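Local coordinates for alcohol dehydrogenase, zinc-containing (Streptococcus pneumoniae serotype 2, PDB 5YLN), which is a zinc-dependent alcohol dehydrogenase, an oxidoreductase that probably uses NAD+ to interconvert alcohols and the corresponding carbonyl compounds, at the interface of chains A and B. Sequence-based numbering; all coordinates share one arbitrary frame. Chains: chain A/B, Alcohol dehydrogenase, zinc-containing.

Contact 1: the interface of chains A and B. Residues chain A 255, 277-280; chain B 278-282.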
loop_
_atom_site.group_PDB
_atom_site.type_symbol
_atom_site.label_atom_id
_atom_site.label_comp_id
_atom_site.label_asym_id
_atom_site.label_seq_id
_atom_site.Cartn_x
_atom_site.Cartn_y
_atom_site.Cartn_z
ATOM N N PHE A 255 1.125 -14.443 4.452
ATOM C CA PHE A 255 1.008 -13.391 3.455
ATOM C C PHE A 255 0.189 -13.875 2.276
ATOM O O PHE A 255 -0.641 -13.131 1.737
ATOM C CB PHE A 255 2.372 -12.908 2.966
ATOM C CG PHE A 255 2.270 -11.863 1.869
ATOM C CD1 PHE A 255 2.075 -10.515 2.182
ATOM C CD2 PHE A 255 2.315 -12.230 0.526
ATOM C CE1 PHE A 255 1.957 -9.559 1.190
ATOM C CE2 PHE A 255 2.203 -11.275 -0.477
ATOM C CZ PHE A 255 2.022 -9.939 -0.140
ATOM N N PRO A 277 11.542 -13.258 1.273
ATOM C CA PRO A 277 10.633 -12.522 0.392
ATOM C C PRO A 277 9.420 -13.384 0.084
ATOM O O PRO A 277 9.407 -14.597 0.312
ATOM C CB PRO A 277 11.472 -12.253 -0.866
ATOM C CG PRO A 277 12.474 -13.363 -0.885
ATOM C CD PRO A 277 12.768 -13.689 0.576
ATOM N N VAL A 278 8.372 -12.737 -0.415
ATOM C CA VAL A 278 7.126 -13.442 -0.662
ATOM C C VAL A 278 6.736 -13.259 -2.121
ATOM O O VAL A 278 7.202 -12.343 -2.804
ATOM C CB VAL A 278 6.007 -12.974 0.283
ATOM C CG1 VAL A 278 6.363 -13.316 1.750
ATOM C CG2 VAL A 278 5.759 -11.467 0.100
ATOM N N GLU A 279 5.886 -14.170 -2.602
ATOM C CA GLU A 279 5.349 -14.080 -3.954
ATOM C C GLU A 279 4.065 -13.253 -3.933
ATOM O O GLU A 279 3.047 -13.662 -3.359
ATOM C CB GLU A 279 5.099 -15.465 -4.551
ATOM C CG GLU A 279 4.546 -15.382 -5.977
ATOM C CD GLU A 279 4.943 -16.561 -6.851
ATOM O OE1 GLU A 279 4.049 -17.189 -7.455
ATOM O OE2 GLU A 279 6.155 -16.856 -6.933
ATOM N N PHE A 280 4.122 -12.089 -4.563
ATOM C CA PHE A 280 3.005 -11.161 -4.666
ATOM C C PHE A 280 2.303 -11.394 -6.004
ATOM O O PHE A 280 2.918 -11.228 -7.060
ATOM C CB PHE A 280 3.539 -9.736 -4.532
ATOM C CG PHE A 280 2.500 -8.696 -4.545
ATOM C CD1 PHE A 280 1.305 -8.886 -3.865
ATOM C CD2 PHE A 280 2.719 -7.498 -5.203
ATOM C CE1 PHE A 280 0.336 -7.913 -3.872
ATOM C CE2 PHE A 280 1.746 -6.515 -5.208
ATOM C CZ PHE A 280 0.559 -6.725 -4.543
ATOM N N VAL B 278 5.255 -11.412 -8.954
ATOM C CA VAL B 278 6.560 -10.793 -8.761
ATOM C C VAL B 278 7.074 -11.155 -7.385
ATOM O O VAL B 278 6.301 -11.504 -6.489
ATOM C CB VAL B 278 6.530 -9.268 -8.930
ATOM C CG1 VAL B 278 6.190 -8.926 -10.376
ATOM C CG2 VAL B 278 5.538 -8.643 -7.937
ATOM N N GLU B 279 8.397 -11.101 -7.233
ATOM C CA GLU B 279 9.014 -11.290 -5.932
ATOM C C GLU B 279 8.984 -9.963 -5.189
ATOM O O GLU B 279 9.491 -8.951 -5.681
ATOM C CB GLU B 279 10.442 -11.809 -6.059
ATOM C CG GLU B 279 11.197 -11.767 -4.733
ATOM C CD GLU B 279 12.513 -12.541 -4.767
ATOM O OE1 GLU B 279 13.580 -11.922 -4.991
ATOM O OE2 GLU B 279 12.471 -13.774 -4.562
ATOM N N PHE B 280 8.373 -9.977 -4.013
ATOM C CA PHE B 280 8.180 -8.797 -3.187
ATOM C C PHE B 280 9.071 -8.963 -1.965
ATOM O O PHE B 280 8.899 -9.916 -1.197
ATOM C CB PHE B 280 6.697 -8.669 -2.827
ATOM C CG PHE B 280 6.369 -7.550 -1.887
ATOM C CD1 PHE B 280 6.902 -6.285 -2.064
ATOM C CD2 PHE B 280 5.476 -7.761 -0.852
ATOM C CE1 PHE B 280 6.584 -5.254 -1.190
ATOM C CE2 PHE B 280 5.147 -6.737 0.023
ATOM C CZ PHE B 280 5.699 -5.479 -0.147
ATOM N N ASP B 281 10.026 -8.043 -1.791
ATOM C CA ASP B 281 11.096 -8.198 -0.802
ATOM C C ASP B 281 10.661 -7.778 0.605
ATOM O O ASP B 281 11.271 -6.917 1.239
ATOM C CB ASP B 281 12.325 -7.413 -1.242
ATOM C CG ASP B 281 13.001 -8.018 -2.463
ATOM O OD1 ASP B 281 13.185 -9.249 -2.492
ATOM O OD2 ASP B 281 13.345 -7.256 -3.391
ATOM N N LEU B 282 9.610 -8.441 1.113
ATOM C CA LEU B 282 9.120 -8.140 2.459
ATOM C C LEU B 282 10.183 -8.347 3.528
ATOM O O LEU B 282 10.077 -7.749 4.606
ATOM C CB LEU B 282 7.895 -9.002 2.803
ATOM C CG LEU B 282 6.480 -8.443 2.741
ATOM C CD1 LEU B 282 5.521 -9.450 3.359
ATOM C CD2 LEU B 282 6.378 -7.077 3.436
#

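Contact 2: the interface of chains A and B. Residues chain A 255, 270, 272, 274, 292, 294; chain B 280, 282, 285-286, 290.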
loop_
_atom_site.group_PDB
_atom_site.type_symbol
_atom_site.label_atom_id
_atom_site.label_comp_id
_atom_site.label_asym_id
_atom_site.label_seq_id
_atom_site.Cartn_x
_atom_site.Cartn_y
_atom_site.Cartn_z
ATOM N N PHE A 255 1.125 -14.443 4.452
ATOM C CA PHE A 255 1.008 -13.391 3.455
ATOM C C PHE A 255 0.189 -13.875 2.276
ATOM O O PHE A 255 -0.641 -13.131 1.737
ATOM C CB PHE A 255 2.372 -12.908 2.966
ATOM C CG PHE A 255 2.270 -11.863 1.869
ATOM C CD1 PHE A 255 2.075 -10.515 2.182
ATOM C CD2 PHE A 255 2.315 -12.230 0.526
ATOM C CE1 PHE A 255 1.957 -9.559 1.190
ATOM C CE2 PHE A 255 2.203 -11.275 -0.477
ATOM C CZ PHE A 255 2.022 -9.939 -0.140
ATOM N N ASN A 270 0.687 -5.679 6.685
ATOM C CA ASN A 270 1.701 -6.552 7.256
ATOM C C ASN A 270 2.222 -5.957 8.562
ATOM O O ASN A 270 2.624 -4.793 8.593
ATOM C CB ASN A 270 2.861 -6.749 6.281
ATOM C CG ASN A 270 3.957 -7.632 6.869
ATOM O OD1 ASN A 270 3.887 -8.857 6.784
ATOM N ND2 ASN A 270 4.962 -7.010 7.479
ATOM N N GLY A 272 4.286 -8.331 10.854
ATOM C CA GLY A 272 5.405 -9.103 11.326
ATOM C C GLY A 272 6.669 -8.896 10.518
ATOM O O GLY A 272 6.664 -8.416 9.383
ATOM N N HIS A 274 9.400 -10.505 8.294
ATOM C CA HIS A 274 9.509 -11.610 7.357
ATOM C C HIS A 274 10.983 -11.917 7.153
ATOM O O HIS A 274 11.802 -11.002 7.047
ATOM C CB HIS A 274 8.830 -11.292 6.016
ATOM C CG HIS A 274 7.333 -11.304 6.077
ATOM N ND1 HIS A 274 6.575 -12.308 5.512
ATOM C CD2 HIS A 274 6.453 -10.437 6.642
ATOM C CE1 HIS A 274 5.293 -12.056 5.719
ATOM N NE2 HIS A 274 5.193 -10.929 6.404
ATOM N N VAL A 292 -0.978 -2.869 -0.046
ATOM C CA VAL A 292 -0.204 -3.672 0.882
ATOM C C VAL A 292 0.650 -2.695 1.658
ATOM O O VAL A 292 1.381 -1.901 1.056
ATOM C CB VAL A 292 0.669 -4.719 0.165
ATOM C CG1 VAL A 292 1.463 -5.548 1.184
ATOM C CG2 VAL A 292 -0.196 -5.619 -0.760
ATOM N N THR A 294 3.410 -1.985 4.960
ATOM C CA THR A 294 4.349 -2.495 5.932
ATOM C C THR A 294 4.689 -1.374 6.898
ATOM O O THR A 294 4.390 -0.191 6.673
ATOM C CB THR A 294 5.630 -2.995 5.266
ATOM O OG1 THR A 294 6.438 -1.855 4.945
ATOM C CG2 THR A 294 5.320 -3.781 3.974
ATOM N N PHE B 280 8.373 -9.977 -4.013
ATOM C CA PHE B 280 8.180 -8.797 -3.187
ATOM C C PHE B 280 9.071 -8.963 -1.965
ATOM O O PHE B 280 8.899 -9.916 -1.197
ATOM C CB PHE B 280 6.697 -8.669 -2.827
ATOM C CG PHE B 280 6.369 -7.550 -1.887
ATOM C CD1 PHE B 280 6.902 -6.285 -2.064
ATOM C CD2 PHE B 280 5.476 -7.761 -0.852
ATOM C CE1 PHE B 280 6.584 -5.254 -1.190
ATOM C CE2 PHE B 280 5.147 -6.737 0.023
ATOM C CZ PHE B 280 5.699 -5.479 -0.147
ATOM N N LEU B 282 9.610 -8.441 1.113
ATOM C CA LEU B 282 9.120 -8.140 2.459
ATOM C C LEU B 282 10.183 -8.347 3.528
ATOM O O LEU B 282 10.077 -7.749 4.606
ATOM C CB LEU B 282 7.895 -9.002 2.803
ATOM C CG LEU B 282 6.480 -8.443 2.741
ATOM C CD1 LEU B 282 5.521 -9.450 3.359
ATOM C CD2 LEU B 282 6.378 -7.077 3.436
ATOM N N LEU B 285 11.602 -4.989 3.399
ATOM C CA LEU B 285 10.695 -3.846 3.344
ATOM C C LEU B 285 9.658 -3.821 4.461
ATOM O O LEU B 285 8.945 -2.820 4.590
ATOM C CB LEU B 285 9.976 -3.831 1.987
ATOM C CG LEU B 285 10.937 -3.707 0.806
ATOM C CD1 LEU B 285 10.281 -4.141 -0.501
ATOM C CD2 LEU B 285 11.446 -2.270 0.709
ATOM N N TRP B 286 9.535 -4.897 5.253
ATOM C CA TRP B 286 8.621 -4.873 6.384
ATOM C C TRP B 286 8.976 -3.745 7.335
ATOM O O TRP B 286 8.093 -3.170 7.974
ATOM C CB TRP B 286 8.640 -6.214 7.125
ATOM C CG TRP B 286 9.851 -6.393 7.982
ATOM C CD1 TRP B 286 11.033 -6.987 7.623
ATOM C CD2 TRP B 286 10.012 -5.960 9.337
ATOM N NE1 TRP B 286 11.912 -6.956 8.675
ATOM C CE2 TRP B 286 11.311 -6.331 9.739
ATOM C CE3 TRP B 286 9.180 -5.296 10.251
ATOM C CZ2 TRP B 286 11.799 -6.066 11.016
ATOM C CZ3 TRP B 286 9.660 -5.039 11.515
ATOM C CH2 TRP B 286 10.958 -5.421 11.890
ATOM N N ILE B 290 6.602 1.027 3.920
ATOM C CA ILE B 290 6.237 1.334 2.546
ATOM C C ILE B 290 4.840 0.805 2.253
ATOM O O ILE B 290 4.253 0.053 3.032
ATOM C CB ILE B 290 7.285 0.820 1.528
ATOM C CG1 ILE B 290 7.511 -0.696 1.636
ATOM C CG2 ILE B 290 8.590 1.603 1.717
ATOM C CD1 ILE B 290 6.605 -1.525 0.747
#

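Contact 1: the interface of chains A and B
A:Val278 and B:Phe280 pair across the chains as part of an antiparallel strand junction, in which strand 278-280 of one subunit meets its own copy in the other; zinc-containing alcohol dehydrogenases commonly dimerise through such an edge of the nucleotide-binding domain. The two-fold axis passes near A:Glu279 and B:Glu279, which stand opposite each other in the ladder.

Main-chain hydrogen bonds carry the polar part. A:Val278 N gives to B:Phe280 O at 3.0 Å, and B:Phe280 N returns to A:Val278 O at 2.9 Å. Beyond the axis A:Phe280 N gives to B:Val278 O, and B:Val278 N to A:Phe280 O, both at 3.0 Å. Beta-branched valine and aromatic phenylalanine both favour the extended backbone that this ladder needs.

Apolar packing fills one side of the ladder. The CB atoms of A:Phe280 and B:Phe280 meet at 3.7 Å near the axis. The B:Phe280 ring lies alongside A:Val278, pointing the same way, and its CD2 touches the CG2 methyl at 3.8 Å. In A:Val278 CG1 is anti to the carbonyl carbon (chi1 -64°), which puts CG2 between the backbone N and that carbon; there it also rests against one face of the A:Phe255 ring, towards its rim. A:Phe255 backs the valine from within its own subunit, while its CD1 reaches B:Leu282 CD1 at 3.8 Å and its side chain crosses B:Phe280 at about a right angle.

On the other face of the ladder from the phenylalanines, A:Pro277 packs its compact ring against the B:Glu279 side chain. The glutamate CG, anti to the backbone N (chi1 169°), lies 3.9 Å from A:Pro277 CB, and the extended chain beyond it takes the carboxylate oxygen OE2 to 3.7 Å from A:Pro277 CG.

Contact 2: the interface of chains A and B
Flanking the intersubunit strand pair, the short helix 282-285 of chain B, the 3-10 helix 286-288 that follows and the residues after it pack against chain A at the residue after strand 291-293, and at the end of strand 266-270 with the loop that follows. B:Leu282 sets CD1 over the centre of the A:His274 ring, 3.4 Å from the centroid, in a CH-pi contact. A branched leucine suits this place because its second methyl, CD2, can meet A:Thr294 CG2 at 3.5 Å while the first covers the imidazole.

A bond from its own side probably helps to set the ring's rotation: A:His274 NE2 gives a hydrogen bond to A:Asn270 OD1, modelled very short and bent, with the oxygen 19° out of the imidazole plane. At the amide's other end A:Asn270 ND2 gives to A:Gly272 O at 2.9 Å, in the carbonyl plane on a lone pair. Asparagine can accept and donate at once, joining the histidine to the backbone. B:Trp286 CB lies against this pair, 3.7 Å from A:Gly272 O.

A:Thr294 makes the polar link. Its OG1 lies between the backbone N and the carbonyl carbon (chi1 78°), from where the hydroxyl donates to B:Leu285 O at 2.7 Å and accepts from B:Ile290 N at 3.1 Å. The main-chain A:Thr294 N adds a bond to B:Ile290 O at 2.9 Å. Threonine satisfies backbone groups of the partner and still supplies a methyl to B:Leu282. Nearby, the A:Val292 and B:Phe280 side chains slide past each other in opposite directions, CG1 touching CE2 at 4.0 Å. Together these contacts hold helix 282-285 and what follows against chain A and probably help to fix how the two chains are oriented.

The C-alpha centres of contact 1 and contact 2 lie about 8 Å apart, and the two are neighbouring parts of one two-fold interface, probably that of the dimer usual in this family. A:Phe255, B:Phe280 and B:Leu282 belong to both and link the packing of the strand pair to that around helix 282-285. Contact 1 lies about the two-fold axis and joins the subunits edge to edge; contact 2 lies beside it and recurs on the opposite side with the chains exchanged. The backbone ladder would set the register of the strands, while the flanking side chains and the threonine link probably limit rocking between the subunits.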